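Transcription anti-terminator antagonist UpxZ (Bacteroides uniformis ATCC 8492, PDB 4EPZ) probably antagonises transcription anti-termination and thereby helps to regulate the synthesis of capsular polysaccharide. Local coordinates at residues L103-L108 / H122-L127; H17-L22 / R36-V41; S4-A9 / E59-L64. All blocks are in the same frame, centred on the assembly; numbering follows the deposited sequence.

Overall arrangement
The three contacts hold together an all-helical, single-chain fold. Interactions 2 and 3 share helix 5-20: near its end it meets helix 32-49, and near its start it meets helix 56-72; the centres of the two contacts lie about 17 Å apart. Interaction 2 is nested in the loop that interaction 3 closes. Interaction 1 comes later in the chain and lies on the opposite side of the chain's centre from interaction 2, about 24 Å away between contact centres. Interactions 1 and 3 touch directly: Leu-103 rests on Gly-60 and Asn-61, and Arg-106 and Leu-107 on Leu-64, tying helix 102-115 to helix 56-72. A calcium ion lies about 5 Å from the side chain of Leu-5 in interaction 3.

Interaction 1 of 3, residues L103-L108 / H122-L127; sequences LKMRLL and HEAHQL
A helical hairpin brings Met-105 and Leu-108 of helix 102-115 against Ala-124 and Leu-127 of helix 118-129. Met-105 is selenomethionine. Its chain bends at chi2 (67°), which swings SE round toward the partner helix, 3.5 Å from the carbonyl oxygen of Ala-124. The side chains of Met-105 and Leu-127 slide past each other in opposite directions, and Leu-127 CD1 reaches back to the helix 102-115 backbone, 3.7 Å from Met-105 N. The same methyl also meets Leu-108 CD1 at 4.0 Å. The hairpin is antiparallel, its short segments inclined at 149° with axes 9.4 Å apart; the small Ala-124 sits at the nearest backbone approach, its CB 4.0 Å from Leu-108 CB. Helix 138-152 packs on this layer through Ile-143, which touches Met-105, and Leu-147, which touches Ala-124. Beside this apolar layer the extended Lys-104 crosses Glu-123 at about a right angle. NZ and Glu-123 OE2, 3.3 Å apart, form a salt bridge whose direct hydrogen bond is weak, but a water accepts from NZ at 2.7 Å and donates to OE2, bridging the pair. NZ is also hydrogen-bonded to the carbonyl oxygen of Leu-98, which helps to fix the ammonium group. The other carboxylate oxygen, Glu-123 OE1, lies 3.7 Å from Leu-108 CD2, the leucine and glutamate side chains crossing at about a right angle.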
ATOM      1  N   LEU A 103      -9.358  -1.733   4.654  1.00 16.67           N
ATOM      2  CA  LEU A 103      -8.925  -1.194   3.364  1.00 16.62           C
ATOM      3  C   LEU A 103      -8.556   0.287   3.486  1.00 18.43           C
ATOM      4  O   LEU A 103      -7.482   0.716   2.999  1.00 16.73           O
ATOM      5  CB  LEU A 103     -10.074  -1.352   2.355  1.00 16.12           C
ATOM      6  CG  LEU A 103      -9.872  -0.645   0.997  1.00 19.14           C
ATOM      7  CD1 LEU A 103      -8.637  -1.205   0.207  1.00 20.62           C
ATOM      8  CD2 LEU A 103     -11.165  -0.726   0.172  1.00 21.30           C
ATOM      9  N   LYS A 104      -9.450   1.060   4.121  1.00 16.80           N
ATOM     10  CA  LYS A 104      -9.250   2.516   4.253  1.00 16.50           C
ATOM     11  C   LYS A 104      -8.010   2.762   5.103  1.00 17.13           C
ATOM     12  O   LYS A 104      -7.173   3.601   4.729  1.00 16.58           O
ATOM     13  CB  LYS A 104     -10.493   3.200   4.830  1.00 18.08           C
ATOM     14  CG  LYS A 104     -10.334   4.726   4.768  1.00 18.94           C
ATOM     15  CD  LYS A 104     -11.614   5.430   5.174  1.00 18.55           C
ATOM     16  CE  LYS A 104     -11.465   6.888   4.820  1.00 28.43           C
ATOM     17  NZ  LYS A 104     -12.730   7.637   5.072  1.00 28.87           N
HETATM   18  N   MSE A 105      -7.841   1.991   6.188  1.00 15.88           N
HETATM   19  CA  MSE A 105      -6.640   2.130   7.025  1.00 15.10           C
HETATM   20  C   MSE A 105      -5.349   1.873   6.202  1.00 17.60           C
HETATM   21  O   MSE A 105      -4.380   2.634   6.288  1.00 15.55           O
HETATM   22  CB  MSE A 105      -6.697   1.137   8.188  1.00 14.87           C
HETATM   23  CG  MSE A 105      -5.469   1.218   9.085  1.00 17.68           C
HETATM   24 SE   MSE A 105      -5.417   2.947  10.047  0.75 22.71          SE
HETATM   25  CE  MSE A 105      -3.518   2.677  10.654  1.00 20.12           C
ATOM     26  N   ARG A 106      -5.356   0.813   5.406  1.00 15.91           N
ATOM     27  CA  ARG A 106      -4.191   0.472   4.565  1.00 16.35           C
ATOM     28  C   ARG A 106      -3.936   1.560   3.523  1.00 17.84           C
ATOM     29  O   ARG A 106      -2.787   1.925   3.308  1.00 16.72           O
ATOM     30  CB  ARG A 106      -4.399  -0.904   3.909  1.00 16.66           C
ATOM     31  CG  ARG A 106      -4.310  -2.018   4.978  1.00 16.35           C
ATOM     32  CD  ARG A 106      -4.823  -3.312   4.410  1.00 15.36           C
ATOM     33  NE  ARG A 106      -4.352  -4.453   5.213  1.00 20.29           N
ATOM     34  CZ  ARG A 106      -4.728  -5.714   5.001  1.00 31.18           C
ATOM     35  NH1 ARG A 106      -5.620  -5.999   4.062  1.00 20.61           N
ATOM     36  NH2 ARG A 106      -4.247  -6.694   5.758  1.00 21.76           N
ATOM     37  N   LEU A 107      -4.991   2.133   2.941  1.00 14.84           N
ATOM     38  CA  LEU A 107      -4.799   3.190   1.938  1.00 14.22           C
ATOM     39  C   LEU A 107      -4.227   4.454   2.615  1.00 17.45           C
ATOM     40  O   LEU A 107      -3.350   5.130   2.059  1.00 15.43           O
ATOM     41  CB  LEU A 107      -6.111   3.526   1.245  1.00 14.71           C
ATOM     42  CG  LEU A 107      -6.572   2.525   0.195  1.00 16.78           C
ATOM     43  CD1 LEU A 107      -8.049   2.787  -0.153  1.00 17.65           C
ATOM     44  CD2 LEU A 107      -5.739   2.662  -1.099  1.00 16.81           C
ATOM     45  N   LEU A 108      -4.755   4.793   3.794  1.00 14.83           N
ATOM     46  CA  LEU A 108      -4.231   5.971   4.516  1.00 15.94           C
ATOM     47  C   LEU A 108      -2.770   5.770   4.864  1.00 16.82           C
ATOM     48  O   LEU A 108      -1.987   6.710   4.698  1.00 15.80           O
ATOM     49  CB  LEU A 108      -5.004   6.253   5.807  1.00 15.99           C
ATOM     50  CG  LEU A 108      -6.457   6.740   5.677  1.00 18.72           C
ATOM     51  CD1 LEU A 108      -7.202   6.469   6.988  1.00 19.10           C
ATOM     52  CD2 LEU A 108      -6.486   8.261   5.332  1.00 21.84           C
ATOM     53  N   HIS A 122      -3.003  11.671  10.498  1.00 23.61           N
ATOM     54  CA  HIS A 122      -3.986  12.096  11.492  1.00 25.09           C
ATOM     55  C   HIS A 122      -5.255  11.264  11.388  1.00 24.77           C
ATOM     56  O   HIS A 122      -5.726  10.735  12.413  1.00 23.48           O
ATOM     57  CB  HIS A 122      -4.302  13.593  11.368  1.00 28.41           C
ATOM     58  CG  HIS A 122      -5.252  14.074  12.416  1.00 34.12           C
ATOM     59  ND1 HIS A 122      -4.806  14.458  13.668  1.00 38.55           N
ATOM     60  CD2 HIS A 122      -6.602  14.162  12.387  1.00 37.60           C
ATOM     61  CE1 HIS A 122      -5.890  14.793  14.351  1.00 38.75           C
ATOM     62  NE2 HIS A 122      -6.994  14.634  13.629  1.00 38.68           N
ATOM     63  N   GLU A 123      -5.774  11.092  10.150  1.00 20.01           N
ATOM     64  CA  GLU A 123      -6.967  10.284   9.929  1.00 19.29           C
ATOM     65  C   GLU A 123      -6.703   8.791  10.263  1.00 21.15           C
ATOM     66  O   GLU A 123      -7.555   8.144  10.872  1.00 22.30           O
ATOM     67  CB  GLU A 123      -7.422  10.449   8.491  1.00 20.76           C
ATOM     68  CG  GLU A 123      -8.733   9.744   8.244  1.00 29.92           C
ATOM     69  CD  GLU A 123      -9.407  10.096   6.938  1.00 50.37           C
ATOM     70  OE1 GLU A 123      -8.899  10.978   6.205  1.00 35.89           O
ATOM     71  OE2 GLU A 123     -10.464   9.491   6.658  1.00 44.95           O
ATOM     72  N   ALA A 124      -5.511   8.272   9.913  1.00 17.14           N
ATOM     73  CA  ALA A 124      -5.117   6.907  10.225  1.00 17.74           C
ATOM     74  C   ALA A 124      -5.097   6.688  11.756  1.00 21.02           C
ATOM     75  O   ALA A 124      -5.641   5.679  12.216  1.00 20.88           O
ATOM     76  CB  ALA A 124      -3.750   6.609   9.624  1.00 18.68           C
ATOM     77  N   HIS A 125      -4.554   7.652  12.548  1.00 18.50           N
ATOM     78  CA  HIS A 125      -4.585   7.501  14.018  1.00 20.05           C
ATOM     79  C   HIS A 125      -6.015   7.540  14.580  1.00 25.34           C
ATOM     80  O   HIS A 125      -6.288   6.851  15.562  1.00 24.70           O
ATOM     81  CB  HIS A 125      -3.693   8.530  14.707  1.00 21.39           C
ATOM     82  CG  HIS A 125      -2.255   8.136  14.619  1.00 23.71           C
ATOM     83  ND1 HIS A 125      -1.753   7.070  15.357  1.00 26.26           N
ATOM     84  CD2 HIS A 125      -1.291   8.582  13.790  1.00 24.93           C
ATOM     85  CE1 HIS A 125      -0.487   6.948  15.000  1.00 25.27           C
ATOM     86  NE2 HIS A 125      -0.153   7.861  14.081  1.00 24.91           N
ATOM     87  N   GLN A 126      -6.928   8.296  13.948  1.00 22.46           N
ATOM     88  CA  GLN A 126      -8.324   8.352  14.380  0.65 23.60           C
ATOM     89  C   GLN A 126      -8.999   6.999  14.151  1.00 27.50           C
ATOM     90  O   GLN A 126      -9.807   6.564  14.977  1.00 27.83           O
ATOM     91  CB  GLN A 126      -9.084   9.479  13.660  0.65 25.39           C
ATOM     92  CG  GLN A 126      -8.764  10.872  14.205  0.65 35.56           C
ATOM     93  CD  GLN A 126      -9.527  11.968  13.493  0.65 55.18           C
ATOM     94  OE1 GLN A 126      -9.479  12.096  12.267  0.65 47.00           O
ATOM     95  NE2 GLN A 126     -10.219  12.807  14.251  0.65 50.73           N
ATOM     96  N   LEU A 127      -8.650   6.314  13.039  1.00 22.45           N
ATOM     97  CA  LEU A 127      -9.210   4.991  12.750  1.00 21.33           C
ATOM     98  C   LEU A 127      -8.716   3.990  13.787  1.00 23.49           C
ATOM     99  O   LEU A 127      -9.499   3.196  14.332  1.00 24.70           O
ATOM    100  CB  LEU A 127      -8.803   4.523  11.351  1.00 21.40           C
ATOM    101  CG  LEU A 127      -9.838   4.562  10.264  1.00 27.89           C
ATOM    102  CD1 LEU A 127      -9.350   3.806   9.062  1.00 26.43           C
ATOM    103  CD2 LEU A 127     -11.219   4.009  10.745  1.00 32.57           C
TER
HETATM  104  O   HOH W   1     -12.043  10.221   4.873  1.00 33.31           O

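Interaction 2 of 3, residues H17-L22 / R36-V41; sequences HELMYL and RLNKEV
Leu-19, in the last turn of helix 5-20, faces Leu-37 of helix 32-49 across a CA to CA distance of 7.3 Å, the nearest backbone approach of the two segments. Helix 5-20 ends just beyond, Tyr-21 being the first residue to leave helical phi/psi. Across this distance the contact is made by side chains, chiefly Leu-19. Its CG stands anti to the backbone N (chi1 -178°), and the branches beyond divide the work. CD1 meets Leu-37 CD2 at 3.9 Å, the two leucines sliding past each other in opposite directions, while CD2 turns to Val-41 and touches its CG2 at 3.7 Å. Both methyls also lie on one side of the Asn-38 amide plane: CD2 is 3.6 Å from OD1, and CD1 is 3.7 Å from ND2. These are apolar contacts with a polar group whose hydrogen bonds go to backbone atoms outside the two segments: ND2 donates to the carbonyl oxygen of Phe-34 and OD1 accepts from Ile-74 N. Two backbone partners thus fix the rotation of the buried amide while the leucine packs across it. Leu-22, poorly ordered, adds a marginal contact through CD2, 4.5 Å from Leu-37 CD2. Ala-72 of helix 56-72 also touches Leu-19; Met-15 touches both Leu-37 and Val-41, and Leu-12 touches Val-41. Residues late in one helix therefore meet residues early in the next, the pattern of a roughly antiparallel helical hairpin, here with part of its connecting loop, residues 23-28, not modelled.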
ATOM      1  N   HIS A  17       2.345  -8.277  -0.293  1.00 22.42           N
ATOM      2  CA  HIS A  17       2.556  -8.460   1.141  1.00 23.20           C
ATOM      3  C   HIS A  17       3.586  -9.566   1.411  1.00 26.19           C
ATOM      4  O   HIS A  17       4.499  -9.367   2.204  1.00 28.30           O
ATOM      5  CB  HIS A  17       1.238  -8.811   1.843  1.00 25.51           C
ATOM      6  CG  HIS A  17       1.403  -8.954   3.316  1.00 29.77           C
ATOM      7  ND1 HIS A  17       1.549 -10.193   3.900  1.00 33.53           N
ATOM      8  CD2 HIS A  17       1.499  -8.001   4.275  1.00 31.55           C
ATOM      9  CE1 HIS A  17       1.688  -9.962   5.198  1.00 32.69           C
ATOM     10  NE2 HIS A  17       1.643  -8.664   5.474  1.00 32.19           N
ATOM     11  N   GLU A  18       3.423 -10.706   0.734  1.00 23.42           N
ATOM     12  CA  GLU A  18       4.291 -11.892   0.826  0.50 25.91           C
ATOM     13  C   GLU A  18       5.738 -11.502   0.537  1.00 30.02           C
ATOM     14  O   GLU A  18       6.654 -11.861   1.283  1.00 31.64           O
ATOM     15  CB  GLU A  18       3.819 -12.972  -0.175  0.50 28.15           C
ATOM     16  CG  GLU A  18       4.645 -14.255  -0.152  0.50 41.89           C
ATOM     17  CD  GLU A  18       4.334 -15.323  -1.188  0.50 58.82           C
ATOM     18  OE1 GLU A  18       3.476 -15.090  -2.070  0.50 48.98           O
ATOM     19  OE2 GLU A  18       4.974 -16.397  -1.125  0.50 56.91           O
ATOM     20  N   LEU A  19       5.925 -10.741  -0.546  1.00 27.10           N
ATOM     21  CA  LEU A  19       7.231 -10.302  -0.992  1.00 26.98           C
ATOM     22  C   LEU A  19       7.877  -9.376   0.045  1.00 30.50           C
ATOM     23  O   LEU A  19       9.051  -9.557   0.367  1.00 30.82           O
ATOM     24  CB  LEU A  19       7.094  -9.616  -2.366  1.00 26.72           C
ATOM     25  CG  LEU A  19       8.348  -9.102  -3.074  1.00 31.02           C
ATOM     26  CD1 LEU A  19       9.505 -10.149  -3.089  1.00 33.33           C
ATOM     27  CD2 LEU A  19       8.005  -8.676  -4.483  1.00 32.57           C
HETATM   28  N   MSE A  20       7.110  -8.433   0.606  1.00 26.60           N
HETATM   29  CA  MSE A  20       7.650  -7.458   1.567  1.00 24.81           C
HETATM   30  C   MSE A  20       7.979  -8.079   2.930  1.00 31.64           C
HETATM   31  O   MSE A  20       8.904  -7.615   3.591  1.00 32.76           O
HETATM   32  CB  MSE A  20       6.686  -6.280   1.722  1.00 25.11           C
HETATM   33  CG  MSE A  20       6.734  -5.416   0.498  1.00 29.09           C
HETATM   34 SE   MSE A  20       5.777  -3.752   0.597  0.75 34.76          SE
HETATM   35  CE  MSE A  20       3.945  -4.467   0.570  1.00 29.89           C
ATOM     36  N   TYR A  21       7.281  -9.124   3.320  1.00 32.01           N
ATOM     37  CA  TYR A  21       7.451  -9.764   4.627  1.00 34.86           C
ATOM     38  C   TYR A  21       8.377 -10.992   4.597  1.00 43.48           C
ATOM     39  O   TYR A  21       8.475 -11.719   5.594  1.00 45.86           O
ATOM     40  CB  TYR A  21       6.061 -10.130   5.176  1.00 36.87           C
ATOM     41  CG  TYR A  21       5.466  -8.986   5.969  1.00 39.86           C
ATOM     42  CD1 TYR A  21       5.034  -7.821   5.337  1.00 40.57           C
ATOM     43  CD2 TYR A  21       5.378  -9.048   7.355  1.00 42.11           C
ATOM     44  CE1 TYR A  21       4.552  -6.737   6.071  1.00 42.06           C
ATOM     45  CE2 TYR A  21       4.894  -7.975   8.096  1.00 43.02           C
ATOM     46  CZ  TYR A  21       4.482  -6.823   7.452  1.00 46.28           C
ATOM     47  OH  TYR A  21       3.977  -5.793   8.198  1.00 43.77           O
ATOM     48  N   LEU A  22       9.099 -11.179   3.477  1.00 40.33           N
ATOM     49  CA  LEU A  22       9.988 -12.316   3.233  1.00 58.97           C
ATOM     50  C   LEU A  22      11.274 -12.226   4.059  1.00 97.42           C
ATOM     51  O   LEU A  22      11.771 -11.133   4.323  1.00 64.88           O
ATOM     52  CB  LEU A  22      10.314 -12.363   1.731  1.00 59.27           C
ATOM     53  CG  LEU A  22      10.572 -13.722   1.078  1.00 65.41           C
ATOM     54  CD1 LEU A  22       9.311 -14.574   1.042  1.00 65.45           C
ATOM     55  CD2 LEU A  22      11.072 -13.530  -0.345  1.00 68.34           C
ATOM     56  N   ARG A  36      11.945 -14.019 -10.031  1.00 42.25           N
ATOM     57  CA  ARG A  36      10.644 -14.477 -10.554  1.00 41.88           C
ATOM     58  C   ARG A  36       9.471 -13.809  -9.789  1.00 42.74           C
ATOM     59  O   ARG A  36       8.564 -13.269 -10.428  1.00 39.14           O
ATOM     60  CB  ARG A  36      10.554 -16.014 -10.454  1.00 45.58           C
ATOM     61  CG  ARG A  36       9.579 -16.699 -11.417  1.00 59.29           C
ATOM     62  CD  ARG A  36       8.299 -17.211 -10.756  1.00 70.11           C
ATOM     63  NE  ARG A  36       8.528 -17.905  -9.485  1.00 78.14           N
ATOM     64  CZ  ARG A  36       7.882 -17.628  -8.354  1.00 91.48           C
ATOM     65  NH1 ARG A  36       6.949 -16.685  -8.326  1.00 73.49           N
ATOM     66  NH2 ARG A  36       8.162 -18.299  -7.245  1.00 80.97           N
ATOM     67  N   LEU A  37       9.515 -13.837  -8.432  1.00 39.46           N
ATOM     68  CA  LEU A  37       8.526 -13.236  -7.547  1.00 39.69           C
ATOM     69  C   LEU A  37       8.510 -11.703  -7.680  1.00 36.89           C
ATOM     70  O   LEU A  37       7.429 -11.106  -7.716  1.00 33.79           O
ATOM     71  CB  LEU A  37       8.777 -13.635  -6.087  1.00 41.42           C
ATOM     72  CG  LEU A  37       7.655 -13.274  -5.085  1.00 47.89           C
ATOM     73  CD1 LEU A  37       6.336 -13.964  -5.444  1.00 49.71           C
ATOM     74  CD2 LEU A  37       8.038 -13.666  -3.664  1.00 53.90           C
ATOM     75  N   ASN A  38       9.702 -11.071  -7.736  1.00 32.26           N
ATOM     76  CA  ASN A  38       9.760  -9.624  -7.912  1.00 30.00           C
ATOM     77  C   ASN A  38       9.225  -9.248  -9.271  1.00 32.27           C
ATOM     78  O   ASN A  38       8.549  -8.221  -9.382  1.00 29.85           O
ATOM     79  CB  ASN A  38      11.178  -9.083  -7.747  1.00 29.11           C
ATOM     80  CG  ASN A  38      11.493  -8.805  -6.326  1.00 38.41           C
ATOM     81  OD1 ASN A  38      11.178  -7.740  -5.798  1.00 28.40           O
ATOM     82  ND2 ASN A  38      12.080  -9.780  -5.664  1.00 35.43           N
ATOM     83  N   LYS A  39       9.512 -10.092 -10.300  1.00 29.17           N
ATOM     84  CA  LYS A  39       9.074  -9.871 -11.679  0.50 29.27           C
ATOM     85  C   LYS A  39       7.563 -10.037 -11.772  1.00 31.19           C
ATOM     86  O   LYS A  39       6.901  -9.237 -12.417  1.00 30.59           O
ATOM     87  CB  LYS A  39       9.802 -10.831 -12.656  0.50 33.36           C
ATOM     88  CG  LYS A  39       9.431 -10.687 -14.142  0.50 48.42           C
ATOM     89  CD  LYS A  39       9.756  -9.312 -14.737  0.50 55.02           C
ATOM     90  CE  LYS A  39       9.622  -9.286 -16.243  0.50 69.91           C
ATOM     91  NZ  LYS A  39      10.751  -9.978 -16.923  0.50 81.25           N
ATOM     92  N   GLU A  40       7.032 -11.088 -11.151  1.00 28.21           N
ATOM     93  CA  GLU A  40       5.597 -11.350 -11.195  1.00 28.92           C
ATOM     94  C   GLU A  40       4.805 -10.213 -10.542  1.00 27.75           C
ATOM     95  O   GLU A  40       3.756  -9.828 -11.068  1.00 26.64           O
ATOM     96  CB  GLU A  40       5.236 -12.662 -10.536  1.00 31.76           C
ATOM     97  CG  GLU A  40       3.799 -13.028 -10.872  1.00 42.56           C
ATOM     98  CD  GLU A  40       3.290 -14.370 -10.406  1.00 58.05           C
ATOM     99  OE1 GLU A  40       4.115 -15.242 -10.042  1.00 52.13           O
ATOM    100  OE2 GLU A  40       2.049 -14.535 -10.384  1.00 43.78           O
ATOM    101  N   VAL A  41       5.293  -9.686  -9.402  1.00 24.20           N
ATOM    102  CA  VAL A  41       4.616  -8.551  -8.746  1.00 22.06           C
ATOM    103  C   VAL A  41       4.649  -7.329  -9.699  1.00 25.11           C
ATOM    104  O   VAL A  41       3.619  -6.676  -9.874  1.00 23.03           O
ATOM    105  CB  VAL A  41       5.176  -8.230  -7.333  1.00 24.55           C
ATOM    106  CG1 VAL A  41       4.669  -6.883  -6.813  1.00 23.16           C
ATOM    107  CG2 VAL A  41       4.829  -9.349  -6.341  1.00 24.95           C
TER

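Interaction 3 of 3, residues S4-A9 / E59-L64; sequences SLLSRA and EGNLCL
Leu-5, Leu-6 and Ala-9, on the first turns of helix 5-20, meet Asn-61 and Leu-62 of helix 56-72 through three distinct side-chain arrangements. In Leu-5, CG stands off a staggered position (chi1 -143°); CD2 touches Leu-62 CD1 at 3.7 Å. The two leucines cross at about a right angle. Leu-62 has CG anti to its carbonyl carbon (chi1 -84°), and its second methyl, CD2, touches both the CG of Leu-5, at 4.0 Å, and the CB of Ala-9, at 4.2 Å. Leu-6, by contrast, has CG anti to the backbone N, and its CD1 lies against the flank of Asn-61, 3.8 Å from CB and nearly as close to CG. The two short segments run in a broadly parallel sense, at 35° with 9.1 Å between axes; the two helices are not consecutive, helix 32-49 lying between them in the chain. Their backbones come nearest at Ala-9 and Leu-62, whose CA atoms are 5.3 Å apart. Here a single methyl faces the other helix: Ala-9 CB lies 3.8 Å from Asn-61 O, the carbonyl oxygen that also accepts a hydrogen bond from Gln-13 NE2 one turn on. The amide of Asn-61 is turned back along its own helix, with ND2 donating to the carbonyl oxygen of Glu-57, and Leu-6 CD1 also touches this ND2, more loosely. Leu-103 of helix 102-115 touches the same asparagine. At the start of helix 5-20, Ser-4 is the N-cap: OG accepts from Ser-7 N in a nearly straight bond, with an N-H...O angle of 164°, and so satisfies an amide of the first turn that has no helical carbonyl partner.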
ATOM      1  N   SER A   4     -11.433 -11.964 -12.222  1.00 37.22           N
ATOM      2  CA  SER A   4     -12.006 -10.624 -12.247  1.00 33.78           C
ATOM      3  C   SER A   4     -10.982  -9.584 -11.801  1.00 32.41           C
ATOM      4  O   SER A   4      -9.981  -9.937 -11.180  1.00 31.45           O
ATOM      5  CB  SER A   4     -13.214 -10.552 -11.308  1.00 35.94           C
ATOM      6  OG  SER A   4     -12.811 -10.645  -9.946  1.00 37.73           O
ATOM      7  N   LEU A   5     -11.270  -8.310 -12.059  1.00 27.62           N
ATOM      8  CA  LEU A   5     -10.472  -7.174 -11.632  1.00 28.29           C
ATOM      9  C   LEU A   5     -10.209  -7.230 -10.123  1.00 29.10           C
ATOM     10  O   LEU A   5      -9.056  -7.137  -9.692  1.00 27.58           O
ATOM     11  CB  LEU A   5     -11.267  -5.925 -11.971  1.00 29.32           C
ATOM     12  CG  LEU A   5     -10.556  -4.723 -12.447  1.00 36.65           C
ATOM     13  CD1 LEU A   5     -10.169  -4.892 -13.884  1.00 39.03           C
ATOM     14  CD2 LEU A   5     -11.462  -3.544 -12.348  1.00 39.10           C
ATOM     15  N   LEU A   6     -11.274  -7.465  -9.321  1.00 23.58           N
ATOM     16  CA  LEU A   6     -11.126  -7.563  -7.879  1.00 21.34           C
ATOM     17  C   LEU A   6     -10.267  -8.760  -7.477  1.00 23.48           C
ATOM     18  O   LEU A   6      -9.422  -8.599  -6.586  1.00 23.33           O
ATOM     19  CB  LEU A   6     -12.501  -7.655  -7.190  1.00 20.99           C
ATOM     20  CG  LEU A   6     -12.472  -7.673  -5.649  1.00 23.74           C
ATOM     21  CD1 LEU A   6     -11.970  -6.337  -5.055  1.00 24.05           C
ATOM     22  CD2 LEU A   6     -13.856  -7.995  -5.105  1.00 27.14           C
ATOM     23  N   SER A   7     -10.488  -9.958  -8.102  1.00 22.89           N
ATOM     24  CA  SER A   7      -9.697 -11.150  -7.797  1.00 24.04           C
ATOM     25  C   SER A   7      -8.223 -10.865  -8.046  1.00 26.12           C
ATOM     26  O   SER A   7      -7.395 -11.198  -7.209  1.00 25.51           O
ATOM     27  CB  SER A   7     -10.141 -12.346  -8.631  1.00 27.83           C
ATOM     28  OG  SER A   7     -11.341 -12.859  -8.080  1.00 35.23           O
ATOM     29  N   ARG A   8      -7.922 -10.234  -9.192  1.00 23.59           N
ATOM     30  CA  ARG A   8      -6.568  -9.853  -9.590  0.65 23.54           C
ATOM     31  C   ARG A   8      -5.965  -8.887  -8.552  1.00 24.77           C
ATOM     32  O   ARG A   8      -4.815  -9.026  -8.156  1.00 24.99           O
ATOM     33  CB  ARG A   8      -6.602  -9.209 -10.991  0.65 23.49           C
ATOM     34  CG  ARG A   8      -6.847 -10.194 -12.144  0.65 29.02           C
ATOM     35  CD  ARG A   8      -7.135  -9.472 -13.464  0.65 29.26           C
ATOM     36  NE  ARG A   8      -5.964  -8.721 -13.939  0.65 36.06           N
ATOM     37  CZ  ARG A   8      -5.994  -7.756 -14.854  0.65 44.91           C
ATOM     38  NH1 ARG A   8      -7.139  -7.410 -15.428  0.65 29.99           N
ATOM     39  NH2 ARG A   8      -4.884  -7.113 -15.185  0.65 38.56           N
ATOM     40  N   ALA A   9      -6.750  -7.892  -8.122  1.00 21.06           N
ATOM     41  CA  ALA A   9      -6.260  -6.914  -7.131  1.00 20.60           C
ATOM     42  C   ALA A   9      -5.980  -7.575  -5.784  1.00 21.53           C
ATOM     43  O   ALA A   9      -4.957  -7.280  -5.150  1.00 21.46           O
ATOM     44  CB  ALA A   9      -7.277  -5.779  -6.944  1.00 20.70           C
ATOM     45  N   GLU A  59     -12.318   0.380  -6.747  1.00 19.84           N
ATOM     46  CA  GLU A  59     -11.258   1.359  -6.975  1.00 19.85           C
ATOM     47  C   GLU A  59     -10.263   1.395  -5.778  1.00 20.67           C
ATOM     48  O   GLU A  59      -9.060   1.370  -6.018  1.00 20.23           O
ATOM     49  CB  GLU A  59     -11.866   2.747  -7.275  1.00 21.82           C
ATOM     50  CG  GLU A  59     -10.856   3.867  -7.581  1.00 23.55           C
ATOM     51  CD  GLU A  59      -9.992   3.800  -8.838  1.00 32.66           C
ATOM     52  OE1 GLU A  59      -9.996   2.762  -9.543  1.00 27.68           O
ATOM     53  OE2 GLU A  59      -9.347   4.831  -9.149  1.00 25.82           O
ATOM     54  N   GLY A  60     -10.745   1.386  -4.528  1.00 17.56           N
ATOM     55  CA  GLY A  60      -9.867   1.326  -3.361  1.00 17.33           C
ATOM     56  C   GLY A  60      -8.965   0.098  -3.389  1.00 19.26           C
ATOM     57  O   GLY A  60      -7.763   0.189  -3.125  1.00 17.42           O
ATOM     58  N   ASN A  61      -9.541  -1.082  -3.677  1.00 16.28           N
ATOM     59  CA  ASN A  61      -8.763  -2.328  -3.695  1.00 15.35           C
ATOM     60  C   ASN A  61      -7.743  -2.315  -4.832  1.00 18.47           C
ATOM     61  O   ASN A  61      -6.623  -2.797  -4.643  1.00 18.58           O
ATOM     62  CB  ASN A  61      -9.698  -3.525  -3.834  1.00 16.69           C
ATOM     63  CG  ASN A  61     -10.241  -3.890  -2.484  1.00 22.36           C
ATOM     64  OD1 ASN A  61      -9.502  -4.393  -1.636  1.00 20.93           O
ATOM     65  ND2 ASN A  61     -11.511  -3.594  -2.230  1.00 19.54           N
ATOM     66  N   LEU A  62      -8.149  -1.798  -6.018  1.00 17.82           N
ATOM     67  CA  LEU A  62      -7.224  -1.675  -7.152  1.00 20.05           C
ATOM     68  C   LEU A  62      -6.044  -0.765  -6.784  1.00 20.26           C
ATOM     69  O   LEU A  62      -4.875  -1.124  -7.002  1.00 19.21           O
ATOM     70  CB  LEU A  62      -7.973  -1.089  -8.355  1.00 22.51           C
ATOM     71  CG  LEU A  62      -8.777  -2.030  -9.244  1.00 31.21           C
ATOM     72  CD1 LEU A  62      -9.560  -1.199 -10.281  1.00 32.44           C
ATOM     73  CD2 LEU A  62      -7.833  -2.996 -10.018  1.00 36.60           C
ATOM     74  N   CYS A  63      -6.345   0.426  -6.237  1.00 17.39           N
ATOM     75  CA  CYS A  63      -5.311   1.386  -5.856  1.00 17.84           C
ATOM     76  C   CYS A  63      -4.398   0.823  -4.805  1.00 18.93           C
ATOM     77  O   CYS A  63      -3.190   1.029  -4.877  1.00 17.82           O
ATOM     78  CB  CYS A  63      -5.947   2.675  -5.380  1.00 19.00           C
ATOM     79  SG  CYS A  63      -6.645   3.624  -6.730  1.00 23.13           S
ATOM     80  N   LEU A  64      -4.974   0.162  -3.785  1.00 15.93           N
ATOM     81  CA  LEU A  64      -4.134  -0.414  -2.749  1.00 15.52           C
ATOM     82  C   LEU A  64      -3.215  -1.487  -3.335  1.00 19.00           C
ATOM     83  O   LEU A  64      -2.015  -1.473  -3.042  1.00 18.15           O
ATOM     84  CB  LEU A  64      -4.968  -0.998  -1.610  1.00 15.21           C
ATOM     85  CG  LEU A  64      -4.134  -1.631  -0.475  1.00 18.88           C
ATOM     86  CD1 LEU A  64      -3.228  -0.588   0.198  1.00 20.69           C
ATOM     87  CD2 LEU A  64      -5.037  -2.324   0.544  1.00 18.10           C
TER